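Local coordinates for GRAS family transcription factor containing protein, expressed (Oryza sativa Japonica Group, PDB 5HYZ) that probably acts as a dimeric transcription factor in plant development and abiotic stress resistance, binding DNA through its GRAS domain, at residues K110-W124 with F195-M208. Numbering follows the deposited sequence.
Sequences KIHIVDFGIVQGIQW and FLVEPDEAVAVNFM
Asn206 reaches across from strand 202-208 to Asp115 and Gln123, tying Asp115, on strand 110-115, to Gln123 in the helix that follows. Its ND2 gives Asp115 OD1 a nearly straight bond of 3.0 Å that lies in the amide plane but meets the carboxylate from above. An amide suits this buried place because it gives and accepts at once: Asn206 OD1 takes a bond from Gln123 NE2 at 3.1 Å and another from Thr238. Asp115 spends its second oxygen, OD2, on Trp124 NE1, 2.8 Å away, which fixes the indole with the Ile113 CG2 methyl over one face.

The strands run parallel, their backbone hydrogen bonds extending from Ala202 N to Lys110 O at one end to Phe116 N to Asn206 O at the other. On the sheet face that carries Val114, helix 220-231 helps to cover a tight cluster suited to flat apolar rings. Phe116 lies beside Phe207, planes 10° apart but barely overlapping; Val205 CG1 meets the Phe116 ring edge, 3.6 Å from Phe116 CE2, and Phe195 CZ packs against Phe116 CZ.

The polar end begins with buried His112, whose two ring nitrogens both find partners. With CG anti to its backbone nitrogen (chi1 -176°), ND1 lies 2.9 Å from Glu201 OE2, which Glu198 N grips from the opposite carboxylate face; Thr145 holds NE2. Arg141 and Arg143 form salt bridges with Glu201. Solvent is nearer at Lys110, whose long chain slants across exposed Asp200 to a salt bridge. Such neighbouring parallel strands characterise the Rossmann-like core of GRAS domains, the predicted VHIID motif (111-115) lying on the first.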
loop_
_atom_site.group_PDB
_atom_site.type_symbol
_atom_site.label_atom_id
_atom_site.label_comp_id
_atom_site.label_asym_id
_atom_site.label_seq_id
_atom_site.Cartn_x
_atom_site.Cartn_y
_atom_site.Cartn_z
ATOM N N LYS A 110 -9.079 27.967 4.262
ATOM C CA LYS A 110 -9.644 27.242 5.415
ATOM C C LYS A 110 -10.622 26.202 4.881
ATOM O O LYS A 110 -11.457 26.521 4.045
ATOM C CB LYS A 110 -10.385 28.204 6.358
ATOM C CG LYS A 110 -9.474 29.305 6.876
ATOM C CD LYS A 110 -10.255 30.078 7.933
ATOM C CE LYS A 110 -9.653 31.453 8.181
ATOM N NZ LYS A 110 -10.454 32.141 9.267
ATOM N N ILE A 111 -10.466 24.970 5.344
ATOM C CA ILE A 111 -11.229 23.867 4.810
ATOM C C ILE A 111 -11.916 23.119 5.938
ATOM O O ILE A 111 -11.317 22.868 7.013
ATOM C CB ILE A 111 -10.290 22.904 4.027
ATOM C CG1 ILE A 111 -9.780 23.637 2.733
ATOM C CG2 ILE A 111 -11.076 21.609 3.627
ATOM C CD1 ILE A 111 -8.669 22.884 1.988
ATOM N N HIS A 112 -13.170 22.742 5.713
ATOM C CA HIS A 112 -13.898 21.963 6.712
ATOM C C HIS A 112 -14.399 20.702 6.045
ATOM O O HIS A 112 -15.221 20.778 5.118
ATOM C CB HIS A 112 -15.063 22.797 7.254
ATOM C CG HIS A 112 -15.825 22.137 8.346
ATOM N ND1 HIS A 112 -16.917 22.744 8.926
ATOM C CD2 HIS A 112 -15.697 20.932 8.954
ATOM C CE1 HIS A 112 -17.407 21.953 9.871
ATOM N NE2 HIS A 112 -16.691 20.844 9.905
ATOM N N ILE A 113 -13.925 19.547 6.482
ATOM C CA ILE A 113 -14.373 18.245 5.935
ATOM C C ILE A 113 -15.497 17.659 6.810
ATOM O O ILE A 113 -15.330 17.578 8.019
ATOM C CB ILE A 113 -13.201 17.222 5.952
ATOM C CG1 ILE A 113 -11.985 17.743 5.169
ATOM C CG2 ILE A 113 -13.652 15.817 5.451
ATOM C CD1 ILE A 113 -12.304 18.065 3.711
ATOM N N VAL A 114 -16.608 17.264 6.213
ATOM C CA VAL A 114 -17.648 16.549 6.950
ATOM C C VAL A 114 -17.673 15.139 6.475
ATOM O O VAL A 114 -17.988 14.875 5.321
ATOM C CB VAL A 114 -19.037 17.241 6.779
ATOM C CG1 VAL A 114 -20.129 16.437 7.626
ATOM C CG2 VAL A 114 -18.916 18.667 7.265
ATOM N N ASP A 115 -17.307 14.202 7.337
ATOM C CA ASP A 115 -17.257 12.793 6.953
ATOM C C ASP A 115 -18.445 12.025 7.520
ATOM O O ASP A 115 -18.493 11.760 8.753
ATOM C CB ASP A 115 -15.929 12.140 7.431
ATOM C CG ASP A 115 -15.680 10.783 6.777
ATOM O OD1 ASP A 115 -16.418 10.385 5.844
ATOM O OD2 ASP A 115 -14.696 10.093 7.137
ATOM N N PHE A 116 -19.426 11.686 6.654
ATOM C CA PHE A 116 -20.532 10.852 7.068
ATOM C C PHE A 116 -20.121 9.410 6.937
ATOM O O PHE A 116 -20.054 8.837 5.826
ATOM C CB PHE A 116 -21.793 11.120 6.226
ATOM C CG PHE A 116 -22.489 12.380 6.589
ATOM C CD1 PHE A 116 -23.414 12.419 7.664
ATOM C CD2 PHE A 116 -22.268 13.526 5.835
ATOM C CE1 PHE A 116 -24.049 13.620 7.948
ATOM C CE2 PHE A 116 -22.881 14.721 6.078
ATOM C CZ PHE A 116 -23.803 14.769 7.182
ATOM N N GLY A 117 -19.720 8.835 8.062
ATOM C CA GLY A 117 -19.375 7.436 8.141
ATOM C C GLY A 117 -17.870 7.245 8.228
ATOM O O GLY A 117 -17.318 6.416 7.547
ATOM N N ILE A 118 -17.194 7.983 9.106
ATOM C CA ILE A 118 -15.763 7.724 9.294
ATOM C C ILE A 118 -15.493 6.359 9.945
ATOM O O ILE A 118 -16.225 5.926 10.802
ATOM C CB ILE A 118 -15.092 8.850 10.127
ATOM C CG1 ILE A 118 -13.581 8.645 10.265
ATOM C CG2 ILE A 118 -15.690 8.915 11.563
ATOM C CD1 ILE A 118 -12.871 9.951 10.657
ATOM N N VAL A 119 -14.448 5.656 9.496
ATOM C CA VAL A 119 -14.071 4.394 10.147
ATOM C C VAL A 119 -12.773 4.630 10.944
ATOM O O VAL A 119 -12.794 4.715 12.140
ATOM C CB VAL A 119 -13.887 3.226 9.087
ATOM C CG1 VAL A 119 -13.487 1.944 9.823
ATOM C CG2 VAL A 119 -15.224 3.052 8.331
ATOM N N GLN A 120 -11.660 4.805 10.267
ATOM C CA GLN A 120 -10.365 5.063 10.898
ATOM C C GLN A 120 -9.873 6.373 10.240
ATOM O O GLN A 120 -10.525 7.013 9.422
ATOM C CB GLN A 120 -9.328 3.955 10.670
ATOM C CG GLN A 120 -9.484 2.619 11.451
ATOM C CD GLN A 120 -9.698 2.738 12.980
ATOM O OE1 GLN A 120 -10.830 2.775 13.449
ATOM N NE2 GLN A 120 -8.612 2.728 13.746
ATOM N N GLY A 121 -8.720 6.803 10.611
ATOM C CA GLY A 121 -8.455 8.123 10.048
ATOM C C GLY A 121 -7.724 8.183 8.715
ATOM O O GLY A 121 -7.381 9.259 8.261
ATOM N N ILE A 122 -7.488 7.045 8.084
ATOM C CA ILE A 122 -6.426 7.078 7.033
ATOM C C ILE A 122 -6.791 7.945 5.829
ATOM O O ILE A 122 -5.909 8.609 5.261
ATOM C CB ILE A 122 -6.052 5.638 6.607
ATOM C CG1 ILE A 122 -4.701 5.699 5.831
ATOM C CG2 ILE A 122 -7.157 5.042 5.805
ATOM C CD1 ILE A 122 -4.067 4.330 5.507
ATOM N N GLN A 123 -8.094 8.016 5.458
ATOM C CA GLN A 123 -8.427 8.925 4.356
ATOM C C GLN A 123 -7.968 10.349 4.659
ATOM O O GLN A 123 -7.474 11.090 3.808
ATOM C CB GLN A 123 -9.967 8.932 4.103
ATOM C CG GLN A 123 -10.323 9.860 2.880
ATOM C CD GLN A 123 -11.816 9.761 2.423
ATOM O OE1 GLN A 123 -12.648 9.055 3.037
ATOM N NE2 GLN A 123 -12.136 10.501 1.392
ATOM N N TRP A 124 -8.184 10.774 5.921
ATOM C CA TRP A 124 -7.867 12.151 6.225
ATOM C C TRP A 124 -6.411 12.383 6.477
ATOM O O TRP A 124 -5.938 13.484 6.247
ATOM C CB TRP A 124 -8.744 12.617 7.454
ATOM C CG TRP A 124 -10.186 12.337 7.103
ATOM C CD1 TRP A 124 -11.086 11.604 7.840
ATOM C CD2 TRP A 124 -10.865 12.683 5.856
ATOM N NE1 TRP A 124 -12.278 11.498 7.153
ATOM C CE2 TRP A 124 -12.172 12.138 5.945
ATOM C CE3 TRP A 124 -10.494 13.403 4.698
ATOM C CZ2 TRP A 124 -13.113 12.257 4.914
ATOM C CZ3 TRP A 124 -11.429 13.501 3.615
ATOM C CH2 TRP A 124 -12.751 12.927 3.756
ATOM N N PHE A 195 -23.238 21.172 12.641
ATOM C CA PHE A 195 -21.927 21.031 11.993
ATOM C C PHE A 195 -21.024 22.233 12.208
ATOM O O PHE A 195 -19.838 22.173 11.853
ATOM C CB PHE A 195 -22.172 20.750 10.491
ATOM C CG PHE A 195 -22.871 19.441 10.291
ATOM C CD1 PHE A 195 -24.266 19.317 10.430
ATOM C CD2 PHE A 195 -22.126 18.290 10.066
ATOM C CE1 PHE A 195 -24.873 18.050 10.275
ATOM C CE2 PHE A 195 -22.701 17.065 9.940
ATOM C CZ PHE A 195 -24.078 16.910 10.051
ATOM N N LEU A 196 -21.571 23.326 12.777
ATOM C CA LEU A 196 -20.763 24.495 13.154
ATOM C C LEU A 196 -19.921 25.017 11.967
ATOM O O LEU A 196 -18.730 25.319 12.097
ATOM C CB LEU A 196 -19.865 24.154 14.359
ATOM C CG LEU A 196 -20.688 23.706 15.567
ATOM C CD1 LEU A 196 -19.730 23.105 16.618
ATOM C CD2 LEU A 196 -21.347 24.957 16.173
ATOM N N VAL A 197 -20.560 25.123 10.804
ATOM C CA VAL A 197 -19.876 25.628 9.605
ATOM C C VAL A 197 -19.721 27.127 9.725
ATOM O O VAL A 197 -20.499 27.796 10.400
ATOM C CB VAL A 197 -20.635 25.256 8.300
ATOM C CG1 VAL A 197 -20.672 23.727 8.129
ATOM C CG2 VAL A 197 -22.026 25.902 8.268
ATOM N N GLU A 198 -18.644 27.645 9.161
ATOM C CA GLU A 198 -18.320 29.079 9.234
ATOM C C GLU A 198 -18.242 29.663 7.842
ATOM O O GLU A 198 -17.861 28.973 6.866
ATOM C CB GLU A 198 -17.002 29.292 9.956
ATOM C CG GLU A 198 -17.095 28.729 11.347
ATOM C CD GLU A 198 -15.929 29.056 12.222
ATOM O OE1 GLU A 198 -14.764 29.085 11.736
ATOM O OE2 GLU A 198 -16.192 29.284 13.424
ATOM N N PRO A 199 -18.589 30.943 7.725
ATOM C CA PRO A 199 -18.699 31.530 6.388
ATOM C C PRO A 199 -17.342 31.628 5.657
ATOM O O PRO A 199 -17.327 31.650 4.425
ATOM C CB PRO A 199 -19.309 32.920 6.670
ATOM C CG PRO A 199 -18.860 33.253 8.050
ATOM C CD PRO A 199 -18.838 31.926 8.797
ATOM N N ASP A 200 -16.222 31.624 6.377
ATOM C CA ASP A 200 -14.945 31.800 5.679
ATOM C C ASP A 200 -14.214 30.491 5.320
ATOM O O ASP A 200 -13.016 30.516 5.048
ATOM C CB ASP A 200 -14.017 32.692 6.531
ATOM C CG ASP A 200 -13.706 32.087 7.922
ATOM O OD1 ASP A 200 -14.344 31.086 8.345
ATOM O OD2 ASP A 200 -12.794 32.603 8.604
ATOM N N GLU A 201 -14.904 29.351 5.313
ATOM C CA GLU A 201 -14.189 28.102 5.072
ATOM C C GLU A 201 -14.900 27.391 3.939
ATOM O O GLU A 201 -16.090 27.606 3.714
ATOM C CB GLU A 201 -14.155 27.237 6.355
ATOM C CG GLU A 201 -15.480 26.712 6.670
ATOM C CD GLU A 201 -15.592 26.091 8.080
ATOM O OE1 GLU A 201 -14.560 26.069 8.774
ATOM O OE2 GLU A 201 -16.725 25.594 8.363
ATOM N N ALA A 202 -14.178 26.586 3.181
ATOM C CA ALA A 202 -14.810 25.743 2.176
ATOM C C ALA A 202 -15.160 24.423 2.820
ATOM O O ALA A 202 -14.345 23.852 3.545
ATOM C CB ALA A 202 -13.887 25.497 0.987
ATOM N N VAL A 203 -16.323 23.893 2.473
ATOM C CA VAL A 203 -16.774 22.649 3.025
ATOM C C VAL A 203 -16.718 21.546 1.950
ATOM O O VAL A 203 -17.117 21.792 0.807
ATOM C CB VAL A 203 -18.237 22.792 3.514
ATOM C CG1 VAL A 203 -18.726 21.436 3.944
ATOM C CG2 VAL A 203 -18.299 23.819 4.678
ATOM N N ALA A 204 -16.214 20.364 2.313
ATOM C CA ALA A 204 -16.372 19.175 1.490
ATOM C C ALA A 204 -17.084 18.128 2.310
ATOM O O ALA A 204 -16.739 17.893 3.472
ATOM C CB ALA A 204 -14.987 18.643 1.004
ATOM N N VAL A 205 -18.051 17.468 1.705
ATOM C CA VAL A 205 -18.796 16.416 2.384
ATOM C C VAL A 205 -18.454 15.099 1.755
ATOM O O VAL A 205 -18.453 14.992 0.532
ATOM C CB VAL A 205 -20.345 16.644 2.286
ATOM C CG1 VAL A 205 -21.067 15.576 3.077
ATOM C CG2 VAL A 205 -20.641 17.974 2.958
ATOM N N ASN A 206 -18.197 14.088 2.582
ATOM C CA ASN A 206 -17.706 12.804 2.101
ATOM C C ASN A 206 -18.687 11.672 2.525
ATOM O O ASN A 206 -19.025 11.526 3.709
ATOM C CB ASN A 206 -16.284 12.574 2.696
ATOM C CG ASN A 206 -15.628 11.330 2.182
ATOM O OD1 ASN A 206 -15.138 11.343 1.032
ATOM N ND2 ASN A 206 -15.424 10.313 3.067
ATOM N N PHE A 207 -19.185 10.902 1.563
ATOM C CA PHE A 207 -19.976 9.721 1.845
ATOM C C PHE A 207 -19.273 8.481 1.275
ATOM O O PHE A 207 -19.524 8.111 0.123
ATOM C CB PHE A 207 -21.320 9.804 1.160
ATOM C CG PHE A 207 -22.241 10.879 1.713
ATOM C CD1 PHE A 207 -22.943 10.653 2.895
ATOM C CD2 PHE A 207 -22.398 12.108 1.040
ATOM C CE1 PHE A 207 -23.828 11.612 3.377
ATOM C CE2 PHE A 207 -23.286 13.086 1.524
ATOM C CZ PHE A 207 -24.008 12.813 2.706
HETATM N N MSE A 208 -18.428 7.827 2.043
HETATM C CA MSE A 208 -17.714 6.664 1.463
HETATM C C MSE A 208 -18.313 5.390 2.051
HETATM O O MSE A 208 -18.232 5.108 3.284
HETATM C CB MSE A 208 -16.183 6.662 1.741
HETATM C CG MSE A 208 -15.525 7.936 1.337
HETATM SE SE MSE A 208 -15.245 7.465 -0.700
HETATM C CE MSE A 208 -15.050 5.414 0.071
HETATM O O HOH W 1 -11.200 29.878 2.856
HETATM O O HOH W 2 -11.286 25.410 8.576
HETATM O O HOH W 3 -17.713 8.132 4.860
#